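Local atomic coordinates of 2-oxo-1,2-dihydroquinoline 8-monooxygenase, oxygenase component (Pseudomonas putida, PDB entry 1Z02), a protein that probably catalyses the 8-hydroxylation of 2-oxo-1,2-dihydroquinoline as an oxygenase component with a Rieske [2Fe-2S] cluster and a mononuclear iron. Residues A[183-188]-A[303-308]; A[187-192]-A[333-338]; A[312-317]-A[328-333]. All blocks are in the same frame, centred on the assembly; numbering follows the deposited sequence.

Interaction 1: residues A[183-188]-A[303-308]; sequences PLWPSS and MVENWP
Asn306 lies over one face of the Trp185 indole. Its CB makes a CH-pi contact, 4.2 Å from the centroid of the five-membered ring of Trp185. The amide and ring planes are 20° apart, and Asn306 CG comes within 3.4 Å of Trp185 CB. Trp185 CG stands between its own backbone N and carbonyl carbon (chi1 61°), which places it against Asn306 CB at 3.9 Å. Trp185 NE1 gives a fairly straight hydrogen bond to Glu305 OE2 at 3.3 Å. The bond lies near the ring plane but reaches the oxygen from above the carboxylate plane. Glu305 OE1 forms a salt bridge with Arg293, which gives the carboxylate a second hold. Ser188 OG packs against Glu305 CB at 3.2 Å, and a water links this hydroxyl to the N-H of Asn306. Another water takes the N-H of Ser188 and donates to Glu305 OE2. Others join Asn306 OD1 to Pro186 O and Asn306 ND2 to Leu184 O. Asn306 ND2 also bonds to His291 O. The backbone of Asn306 is left-handed and turns the chain. The arrangement is a loop held by side chains and water to strand 301-305 and the turn after it, in the Bet v 1-like domain of a Rieske oxygenase.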
loop_
_atom_site.group_PDB
_atom_site.type_symbol
_atom_site.label_atom_id
_atom_site.label_comp_id
_atom_site.label_asym_id
_atom_site.label_seq_id
_atom_site.Cartn_x
_atom_site.Cartn_y
_atom_site.Cartn_z
ATOM N N PRO A 183 -25.181 7.733 -44.368
ATOM C CA PRO A 183 -26.384 7.250 -45.053
ATOM C C PRO A 183 -27.046 6.014 -44.434
ATOM O O PRO A 183 -28.242 5.792 -44.619
ATOM C CB PRO A 183 -25.879 6.980 -46.466
ATOM C CG PRO A 183 -24.470 6.527 -46.224
ATOM C CD PRO A 183 -23.985 7.534 -45.210
ATOM N N LEU A 184 -26.270 5.226 -43.696
ATOM C CA LEU A 184 -26.768 3.996 -43.090
ATOM C C LEU A 184 -27.447 4.133 -41.731
ATOM O O LEU A 184 -27.812 3.127 -41.125
ATOM C CB LEU A 184 -25.623 2.988 -42.986
ATOM C CG LEU A 184 -25.034 2.574 -44.334
ATOM C CD1 LEU A 184 -23.685 1.889 -44.117
ATOM C CD2 LEU A 184 -26.033 1.672 -45.065
ATOM N N TRP A 185 -27.621 5.359 -41.247
ATOM C CA TRP A 185 -28.266 5.562 -39.952
ATOM C C TRP A 185 -28.604 7.025 -39.675
ATOM O O TRP A 185 -27.967 7.938 -40.208
ATOM C CB TRP A 185 -27.377 5.010 -38.830
ATOM C CG TRP A 185 -26.028 5.667 -38.720
ATOM C CD1 TRP A 185 -25.752 6.900 -38.196
ATOM C CD2 TRP A 185 -24.775 5.123 -39.145
ATOM N NE1 TRP A 185 -24.404 7.154 -38.267
ATOM C CE2 TRP A 185 -23.778 6.078 -38.849
ATOM C CE3 TRP A 185 -24.394 3.919 -39.753
ATOM C CZ2 TRP A 185 -22.426 5.869 -39.133
ATOM C CZ3 TRP A 185 -23.050 3.708 -40.037
ATOM C CH2 TRP A 185 -22.081 4.681 -39.728
ATOM N N PRO A 186 -29.631 7.267 -38.844
ATOM C CA PRO A 186 -30.038 8.636 -38.508
ATOM C C PRO A 186 -29.054 9.368 -37.585
ATOM O O PRO A 186 -28.262 8.745 -36.872
ATOM C CB PRO A 186 -31.415 8.440 -37.875
ATOM C CG PRO A 186 -31.300 7.092 -37.238
ATOM C CD PRO A 186 -30.585 6.286 -38.297
ATOM N N SER A 187 -29.122 10.697 -37.613
ATOM C CA SER A 187 -28.247 11.552 -36.817
ATOM C C SER A 187 -28.270 11.269 -35.318
ATOM O O SER A 187 -29.341 11.161 -34.713
ATOM C CB SER A 187 -28.609 13.027 -37.053
ATOM O OG SER A 187 -28.353 13.426 -38.390
ATOM N N SER A 188 -27.083 11.160 -34.723
ATOM C CA SER A 188 -26.967 10.917 -33.289
ATOM C C SER A 188 -27.157 12.235 -32.549
ATOM O O SER A 188 -26.611 13.274 -32.949
ATOM C CB SER A 188 -25.593 10.339 -32.937
ATOM O OG SER A 188 -25.418 9.048 -33.486
ATOM N N MET A 303 -17.640 8.690 -28.906
ATOM C CA MET A 303 -18.996 8.770 -29.427
ATOM C C MET A 303 -19.212 7.550 -30.296
ATOM O O MET A 303 -18.426 7.288 -31.204
ATOM C CB MET A 303 -19.225 10.024 -30.274
ATOM C CG MET A 303 -20.539 9.956 -31.067
ATOM S SD MET A 303 -21.153 11.524 -31.741
ATOM C CE MET A 303 -19.955 11.837 -33.046
ATOM N N VAL A 304 -20.268 6.801 -30.003
ATOM C CA VAL A 304 -20.602 5.618 -30.778
ATOM C C VAL A 304 -21.986 5.849 -31.375
ATOM O O VAL A 304 -23.000 5.567 -30.733
ATOM C CB VAL A 304 -20.655 4.352 -29.903
ATOM C CG1 VAL A 304 -20.636 3.123 -30.790
ATOM C CG2 VAL A 304 -19.487 4.324 -28.932
ATOM N N GLU A 305 -22.016 6.375 -32.599
ATOM C CA GLU A 305 -23.265 6.655 -33.302
ATOM C C GLU A 305 -24.044 5.378 -33.577
ATOM O O GLU A 305 -23.460 4.326 -33.825
ATOM C CB GLU A 305 -22.976 7.358 -34.637
ATOM C CG GLU A 305 -22.165 8.624 -34.496
ATOM C CD GLU A 305 -21.697 9.176 -35.822
ATOM O OE1 GLU A 305 -20.482 9.454 -35.951
ATOM O OE2 GLU A 305 -22.543 9.339 -36.727
ATOM N N ASN A 306 -25.368 5.484 -33.527
ATOM C CA ASN A 306 -26.255 4.361 -33.802
ATOM C C ASN A 306 -26.035 3.147 -32.898
ATOM O O ASN A 306 -26.057 1.997 -33.353
ATOM C CB ASN A 306 -26.123 3.947 -35.268
ATOM C CG ASN A 306 -27.427 3.450 -35.841
ATOM O OD1 ASN A 306 -28.454 4.131 -35.753
ATOM N ND2 ASN A 306 -27.400 2.266 -36.436
ATOM N N TRP A 307 -25.837 3.413 -31.611
ATOM C CA TRP A 307 -25.625 2.352 -30.630
ATOM C C TRP A 307 -26.348 2.691 -29.324
ATOM O O TRP A 307 -26.269 3.821 -28.834
ATOM C CB TRP A 307 -24.128 2.168 -30.380
ATOM C CG TRP A 307 -23.785 1.025 -29.479
ATOM C CD1 TRP A 307 -23.732 1.043 -28.114
ATOM C CD2 TRP A 307 -23.466 -0.314 -29.874
ATOM N NE1 TRP A 307 -23.397 -0.199 -27.635
ATOM C CE2 TRP A 307 -23.228 -1.054 -28.695
ATOM C CE3 TRP A 307 -23.360 -0.963 -31.113
ATOM C CZ2 TRP A 307 -22.889 -2.410 -28.714
ATOM C CZ3 TRP A 307 -23.021 -2.318 -31.133
ATOM C CH2 TRP A 307 -22.790 -3.024 -29.939
ATOM N N PRO A 308 -27.067 1.716 -28.745
ATOM C CA PRO A 308 -27.233 0.342 -29.247
ATOM C C PRO A 308 -28.300 0.187 -30.336
ATOM O O PRO A 308 -28.419 -0.869 -30.960
ATOM C CB PRO A 308 -27.569 -0.442 -27.983
ATOM C CG PRO A 308 -28.301 0.546 -27.169
ATOM C CD PRO A 308 -27.537 1.825 -27.356
HETATM O O HOH W 1 -29.027 1.292 -38.792
HETATM O O HOH W 2 -28.784 6.917 -35.163
HETATM O O HOH W 3 -27.503 7.671 -32.618
HETATM O O HOH W 4 -24.829 10.978 -36.748
#

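Interaction 2: residues A[187-192]-A[333-338]; sequences SSPSVL and VRVCPT
Val333 meets both Pro189 and Val191, and its first torsion divides its two methyls between them. CG1 is anti to the backbone N (chi1 -176°), on the side of Pro189. CG2 is anti to the carbonyl carbon, on the side of Val191. Val335 has nearly the same torsion, and its CG2 meets the proline ring.

The ring of Pro189 is the central group of the loop side. Pro189 CB touches Val335 CG2 at 3.5 Å, which is tight for two carbons. Pro189 CG lies 4.1 Å from Val333 CG1. The two side chains run alongside, pointing opposite ways. Pro189 CG also rests near the strand backbone, 3.8 Å from Val333 O. Farther along, Val191 CG1 reaches Val333 CG2 at 3.9 Å, with the two side chains set roughly perpendicular.

Ser190 turns its CB away from the strand. Ser190 OG accepts the N-H of Leu192 at 3.2 Å from Leu192 N, with an angle of 168° at the hydrogen, which makes an ST turn. Asp193 takes the N-H of Ser190, Asn145 donates to Val191 O, and the hydroxyl of Tyr315 bonds to Pro189 O. The loop therefore has polar ties of its own.

Strand 325-335 is already paired in the sheet. Val333 bonds to Val313 on one neighbour and Arg334 to Val197 on the other, so the loop lies on side chains and part of the strand backbone instead of adding a strand.

No hydrogen bond joins 187-192 to 333-338. The contact is made mainly by carbon atoms, so its fit depends on shape. Van der Waals contact of this kind sets little direction, while the polar atoms named on the loop are bonded to other residues.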
loop_
_atom_site.group_PDB
_atom_site.type_symbol
_atom_site.label_atom_id
_atom_site.label_comp_id
_atom_site.label_asym_id
_atom_site.label_seq_id
_atom_site.Cartn_x
_atom_site.Cartn_y
_atom_site.Cartn_z
ATOM N N SER A 187 -29.122 10.697 -37.613
ATOM C CA SER A 187 -28.247 11.552 -36.817
ATOM C C SER A 187 -28.270 11.269 -35.318
ATOM O O SER A 187 -29.341 11.161 -34.713
ATOM C CB SER A 187 -28.609 13.027 -37.053
ATOM O OG SER A 187 -28.353 13.426 -38.390
ATOM N N SER A 188 -27.083 11.160 -34.723
ATOM C CA SER A 188 -26.967 10.917 -33.289
ATOM C C SER A 188 -27.157 12.235 -32.549
ATOM O O SER A 188 -26.611 13.274 -32.949
ATOM C CB SER A 188 -25.593 10.339 -32.937
ATOM O OG SER A 188 -25.418 9.048 -33.486
ATOM N N PRO A 189 -27.948 12.216 -31.468
ATOM C CA PRO A 189 -28.191 13.427 -30.688
ATOM C C PRO A 189 -27.007 13.762 -29.786
ATOM O O PRO A 189 -26.164 12.911 -29.511
ATOM C CB PRO A 189 -29.444 13.074 -29.893
ATOM C CG PRO A 189 -29.267 11.613 -29.640
ATOM C CD PRO A 189 -28.792 11.105 -30.989
ATOM N N SER A 190 -26.951 15.012 -29.338
ATOM C CA SER A 190 -25.887 15.493 -28.454
ATOM C C SER A 190 -26.509 15.733 -27.079
ATOM O O SER A 190 -27.733 15.857 -26.973
ATOM C CB SER A 190 -25.312 16.805 -29.002
ATOM O OG SER A 190 -24.365 17.370 -28.111
ATOM N N VAL A 191 -25.704 15.785 -26.019
ATOM C CA VAL A 191 -26.293 16.041 -24.710
ATOM C C VAL A 191 -26.691 17.523 -24.652
ATOM O O VAL A 191 -27.376 17.965 -23.727
ATOM C CB VAL A 191 -25.328 15.722 -23.519
ATOM C CG1 VAL A 191 -24.772 14.357 -23.657
ATOM C CG2 VAL A 191 -24.286 16.770 -23.377
ATOM N N LEU A 192 -26.276 18.285 -25.665
ATOM C CA LEU A 192 -26.596 19.711 -25.748
ATOM C C LEU A 192 -27.944 19.955 -26.424
ATOM O O LEU A 192 -28.510 21.042 -26.315
ATOM C CB LEU A 192 -25.505 20.471 -26.521
ATOM C CG LEU A 192 -24.107 20.583 -25.905
ATOM C CD1 LEU A 192 -23.196 21.307 -26.873
ATOM C CD2 LEU A 192 -24.176 21.336 -24.582
ATOM N N VAL A 333 -27.809 8.430 -24.902
ATOM C CA VAL A 333 -28.627 9.610 -25.115
ATOM C C VAL A 333 -29.651 9.374 -26.216
ATOM O O VAL A 333 -29.357 8.726 -27.221
ATOM C CB VAL A 333 -27.740 10.821 -25.508
ATOM C CG1 VAL A 333 -28.593 12.075 -25.626
ATOM C CG2 VAL A 333 -26.638 11.031 -24.465
ATOM N N ARG A 334 -30.860 9.878 -26.000
ATOM C CA ARG A 334 -31.935 9.777 -26.984
ATOM C C ARG A 334 -32.868 10.961 -26.772
ATOM O O ARG A 334 -33.271 11.241 -25.645
ATOM C CB ARG A 334 -32.728 8.480 -26.828
ATOM C CG ARG A 334 -33.759 8.303 -27.935
ATOM C CD ARG A 334 -34.735 7.167 -27.694
ATOM N NE ARG A 334 -35.672 7.056 -28.812
ATOM C CZ ARG A 334 -35.684 6.049 -29.681
ATOM N NH1 ARG A 334 -36.569 6.033 -30.670
ATOM N NH2 ARG A 334 -34.821 5.050 -29.560
ATOM N N VAL A 335 -33.203 11.662 -27.849
ATOM C CA VAL A 335 -34.091 12.807 -27.736
ATOM C C VAL A 335 -35.511 12.304 -27.521
ATOM O O VAL A 335 -36.044 11.533 -28.321
ATOM C CB VAL A 335 -34.037 13.696 -29.000
ATOM C CG1 VAL A 335 -35.046 14.836 -28.879
ATOM C CG2 VAL A 335 -32.631 14.277 -29.163
ATOM N N CYS A 336 -36.109 12.736 -26.418
ATOM C CA CYS A 336 -37.460 12.328 -26.065
ATOM C C CYS A 336 -38.335 13.560 -25.902
ATOM O O CYS A 336 -38.349 14.177 -24.841
ATOM C CB CYS A 336 -37.431 11.528 -24.762
ATOM S SG CYS A 336 -36.319 10.057 -24.799
ATOM N N PRO A 337 -39.091 13.922 -26.950
ATOM C CA PRO A 337 -39.976 15.094 -26.935
ATOM C C PRO A 337 -41.094 15.071 -25.894
ATOM O O PRO A 337 -41.265 16.016 -25.123
ATOM C CB PRO A 337 -40.520 15.135 -28.363
ATOM C CG PRO A 337 -39.436 14.485 -29.161
ATOM C CD PRO A 337 -39.059 13.315 -28.291
ATOM N N THR A 338 -41.866 13.995 -25.883
ATOM C CA THR A 338 -42.970 13.875 -24.939
ATOM C C THR A 338 -42.562 13.040 -23.741
ATOM O O THR A 338 -41.535 12.363 -23.777
ATOM C CB THR A 338 -44.206 13.216 -25.606
ATOM O OG1 THR A 338 -43.980 11.811 -25.808
ATOM C CG2 THR A 338 -44.480 13.873 -26.945
#

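Interaction 3: residues A[312-317]-A[328-333]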
loop_
_atom_site.group_PDB
_atom_site.type_symbol
_atom_site.label_atom_id
_atom_site.label_comp_id
_atom_site.label_asym_id
_atom_site.label_seq_id
_atom_site.Cartn_x
_atom_site.Cartn_y
_atom_site.Cartn_z
ATOM N N VAL A 312 -30.290 6.420 -30.843
ATOM C CA VAL A 312 -29.644 6.319 -29.537
ATOM C C VAL A 312 -28.146 6.374 -29.802
ATOM O O VAL A 312 -27.680 5.826 -30.797
ATOM C CB VAL A 312 -29.967 4.980 -28.833
ATOM C CG1 VAL A 312 -29.264 4.917 -27.491
ATOM C CG2 VAL A 312 -31.469 4.832 -28.648
ATOM N N VAL A 313 -27.399 7.032 -28.918
ATOM C CA VAL A 313 -25.945 7.152 -29.070
ATOM C C VAL A 313 -25.244 6.948 -27.726
ATOM O O VAL A 313 -25.781 7.317 -26.676
ATOM C CB VAL A 313 -25.556 8.541 -29.640
ATOM C CG1 VAL A 313 -26.048 9.643 -28.718
ATOM C CG2 VAL A 313 -24.049 8.639 -29.801
ATOM N N GLN A 314 -24.055 6.344 -27.757
ATOM C CA GLN A 314 -23.294 6.113 -26.534
ATOM C C GLN A 314 -22.058 6.995 -26.455
ATOM O O GLN A 314 -21.276 7.077 -27.406
ATOM C CB GLN A 314 -22.866 4.646 -26.409
ATOM C CG GLN A 314 -22.177 4.340 -25.069
ATOM C CD GLN A 314 -22.011 2.847 -24.804
ATOM O OE1 GLN A 314 -22.894 2.052 -25.119
ATOM N NE2 GLN A 314 -20.887 2.467 -24.206
ATOM N N TYR A 315 -21.900 7.660 -25.314
ATOM C CA TYR A 315 -20.763 8.544 -25.071
ATOM C C TYR A 315 -19.989 8.038 -23.868
ATOM O O TYR A 315 -20.584 7.563 -22.903
ATOM C CB TYR A 315 -21.233 9.971 -24.766
ATOM C CG TYR A 315 -21.871 10.684 -25.931
ATOM C CD1 TYR A 315 -23.225 11.020 -25.908
ATOM C CD2 TYR A 315 -21.116 11.048 -27.045
ATOM C CE1 TYR A 315 -23.813 11.707 -26.962
ATOM C CE2 TYR A 315 -21.690 11.736 -28.104
ATOM C CZ TYR A 315 -23.043 12.062 -28.056
ATOM O OH TYR A 315 -23.622 12.730 -29.110
ATOM N N GLU A 316 -18.666 8.143 -23.925
ATOM C CA GLU A 316 -17.833 7.714 -22.812
ATOM C C GLU A 316 -16.730 8.716 -22.508
ATOM O O GLU A 316 -16.228 9.414 -23.393
ATOM C CB GLU A 316 -17.187 6.354 -23.082
ATOM C CG GLU A 316 -18.151 5.243 -23.417
ATOM C CD GLU A 316 -17.484 3.883 -23.401
ATOM O OE1 GLU A 316 -16.272 3.804 -23.702
ATOM O OE2 GLU A 316 -18.172 2.885 -23.097
ATOM N N TRP A 317 -16.376 8.783 -21.232
ATOM C CA TRP A 317 -15.309 9.645 -20.747
ATOM C C TRP A 317 -14.444 8.729 -19.886
ATOM O O TRP A 317 -14.930 7.727 -19.367
ATOM C CB TRP A 317 -15.877 10.768 -19.878
ATOM C CG TRP A 317 -16.492 11.905 -20.635
ATOM C CD1 TRP A 317 -15.869 13.052 -21.031
ATOM C CD2 TRP A 317 -17.858 12.016 -21.067
ATOM N NE1 TRP A 317 -16.760 13.876 -21.678
ATOM C CE2 TRP A 317 -17.985 13.264 -21.715
ATOM C CE3 TRP A 317 -18.982 11.184 -20.964
ATOM C CZ2 TRP A 317 -19.199 13.704 -22.265
ATOM C CZ3 TRP A 317 -20.193 11.619 -21.510
ATOM C CH2 TRP A 317 -20.289 12.872 -22.152
ATOM N N TYR A 328 -14.693 6.140 -15.199
ATOM C CA TYR A 328 -15.230 5.721 -16.489
ATOM C C TYR A 328 -16.737 5.981 -16.624
ATOM O O TYR A 328 -17.558 5.369 -15.935
ATOM C CB TYR A 328 -14.902 4.239 -16.682
ATOM C CG TYR A 328 -15.565 3.555 -17.857
ATOM C CD1 TYR A 328 -15.512 4.103 -19.145
ATOM C CD2 TYR A 328 -16.179 2.313 -17.694
ATOM C CE1 TYR A 328 -16.052 3.420 -20.242
ATOM C CE2 TYR A 328 -16.716 1.623 -18.779
ATOM C CZ TYR A 328 -16.648 2.177 -20.050
ATOM O OH TYR A 328 -17.154 1.458 -21.112
ATOM N N TRP A 329 -17.085 6.907 -17.515
ATOM C CA TRP A 329 -18.478 7.261 -17.758
ATOM C C TRP A 329 -19.037 6.543 -18.978
ATOM O O TRP A 329 -18.353 6.402 -19.992
ATOM C CB TRP A 329 -18.619 8.770 -17.978
ATOM C CG TRP A 329 -18.380 9.605 -16.757
ATOM C CD1 TRP A 329 -17.207 9.741 -16.062
ATOM C CD2 TRP A 329 -19.335 10.449 -16.101
ATOM N NE1 TRP A 329 -17.379 10.621 -15.018
ATOM C CE2 TRP A 329 -18.675 11.070 -15.018
ATOM C CE3 TRP A 329 -20.689 10.742 -16.324
ATOM C CZ2 TRP A 329 -19.321 11.968 -14.161
ATOM C CZ3 TRP A 329 -21.331 11.634 -15.473
ATOM C CH2 TRP A 329 -20.645 12.235 -14.404
ATOM N N GLU A 330 -20.282 6.083 -18.859
ATOM C CA GLU A 330 -20.992 5.415 -19.949
ATOM C C GLU A 330 -22.408 5.964 -19.963
ATOM O O GLU A 330 -23.161 5.712 -19.032
ATOM C CB GLU A 330 -21.115 3.912 -19.722
ATOM C CG GLU A 330 -19.847 3.130 -19.690
ATOM C CD GLU A 330 -20.125 1.685 -19.385
ATOM O OE1 GLU A 330 -20.723 0.996 -20.239
ATOM O OE2 GLU A 330 -19.768 1.243 -18.278
ATOM N N ILE A 331 -22.774 6.719 -20.992
ATOM C CA ILE A 331 -24.139 7.215 -21.062
ATOM C C ILE A 331 -24.759 6.962 -22.427
ATOM O O ILE A 331 -24.063 6.878 -23.445
ATOM C CB ILE A 331 -24.246 8.748 -20.749
ATOM C CG1 ILE A 331 -23.587 9.567 -21.864
ATOM C CG2 ILE A 331 -23.641 9.044 -19.384
ATOM C CD1 ILE A 331 -23.854 11.044 -21.787
ATOM N N LEU A 332 -26.080 6.827 -22.425
ATOM C CA LEU A 332 -26.851 6.616 -23.643
ATOM C C LEU A 332 -27.769 7.817 -23.729
ATOM O O LEU A 332 -28.418 8.184 -22.749
ATOM C CB LEU A 332 -27.674 5.326 -23.561
ATOM C CG LEU A 332 -26.857 4.037 -23.544
ATOM C CD1 LEU A 332 -27.763 2.843 -23.378
ATOM C CD2 LEU A 332 -26.050 3.945 -24.828
ATOM N N VAL A 333 -27.809 8.430 -24.902
ATOM C CA VAL A 333 -28.627 9.610 -25.115
ATOM C C VAL A 333 -29.651 9.374 -26.216
ATOM O O VAL A 333 -29.357 8.726 -27.221
ATOM C CB VAL A 333 -27.740 10.821 -25.508
ATOM C CG1 VAL A 333 -28.593 12.075 -25.626
ATOM C CG2 VAL A 333 -26.638 11.031 -24.465
#
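Ile331 lies in the apolar centre between Tyr315 and Trp317. Ile331 CD1 meets Trp317 CZ3 at the ring edge, 3.7 Å away. Ile331 CG1 stands between the backbone N and the carbonyl carbon (chi1 68°), and touches Tyr315 CB at 3.8 Å. On the same face of the sheet, Val333 CG2 meets Tyr315 CD1 at 3.7 Å, in the plane of the ring. Val313 CG2 lies over one face of that ring, toward its rim. Trp317 CB and Trp329 CB touch, and the Trp329 ring stacks on His202.

The backbones form an antiparallel ladder. Val313 with Val333, Tyr315 with Ile331 and Trp317 with Trp329 are hydrogen-bonded pairs. The bond from Trp317 N to Trp329 O is weak.

The other face turns polar. Leu332 CD2 packs on Gln314 CB. Beyond it, Glu316 OE2 accepts from Tyr328 OH at 2.6 Å and from Gln314 NE2 at 3.0 Å. The two donors come from opposite faces of the carboxylate plane. Gln314 NE2 also bonds to Asn362, and the Tyr328 ring makes a cation-pi contact with Arg369. An alanine in place of Glu316 would probably leave Tyr328 OH and Gln314 NE2 without the acceptor they share, and the phenol less firmly placed. Glu330 OE1 is 4.3 Å from Glu316 OE2, like charges near but not touching. The salt bridge of Glu330 OE2 with Arg203 probably eases this. The Tyr328 side chain lies about 7 Å from the bound iron and about 5 Å from the side chain of its ligand Asp365, so this polar edge borders the metal site.

The two strands form a hairpin. Strand 301-305 flanks 313-320, strand 196-206 flanks 325-335, and helix 339-359 packs on Gln314, Glu330 and Leu332.

Overall arrangement
From the N terminus, the chain reaches these contacts first in the loop before strand 196-206. Its residues 183-188 and 187-192 start interactions 1 and 2, which share Ser187 and Ser188. Interaction 1 closes a long span at 303-308, on strand 301-305 and the turn after it. Interaction 3 follows in series and closes only the short hairpin between 313-320 and 325-335. Interaction 2 closes last, at 333-338. Its span encloses interaction 3, and the two share Val333. The spans of interactions 1 and 2 cross, staggered at both ends. Val304 N and Gln314 O probably bond between interactions 1 and 3. Together the contacts tie one loop to three successive strands of the same antiparallel sheet.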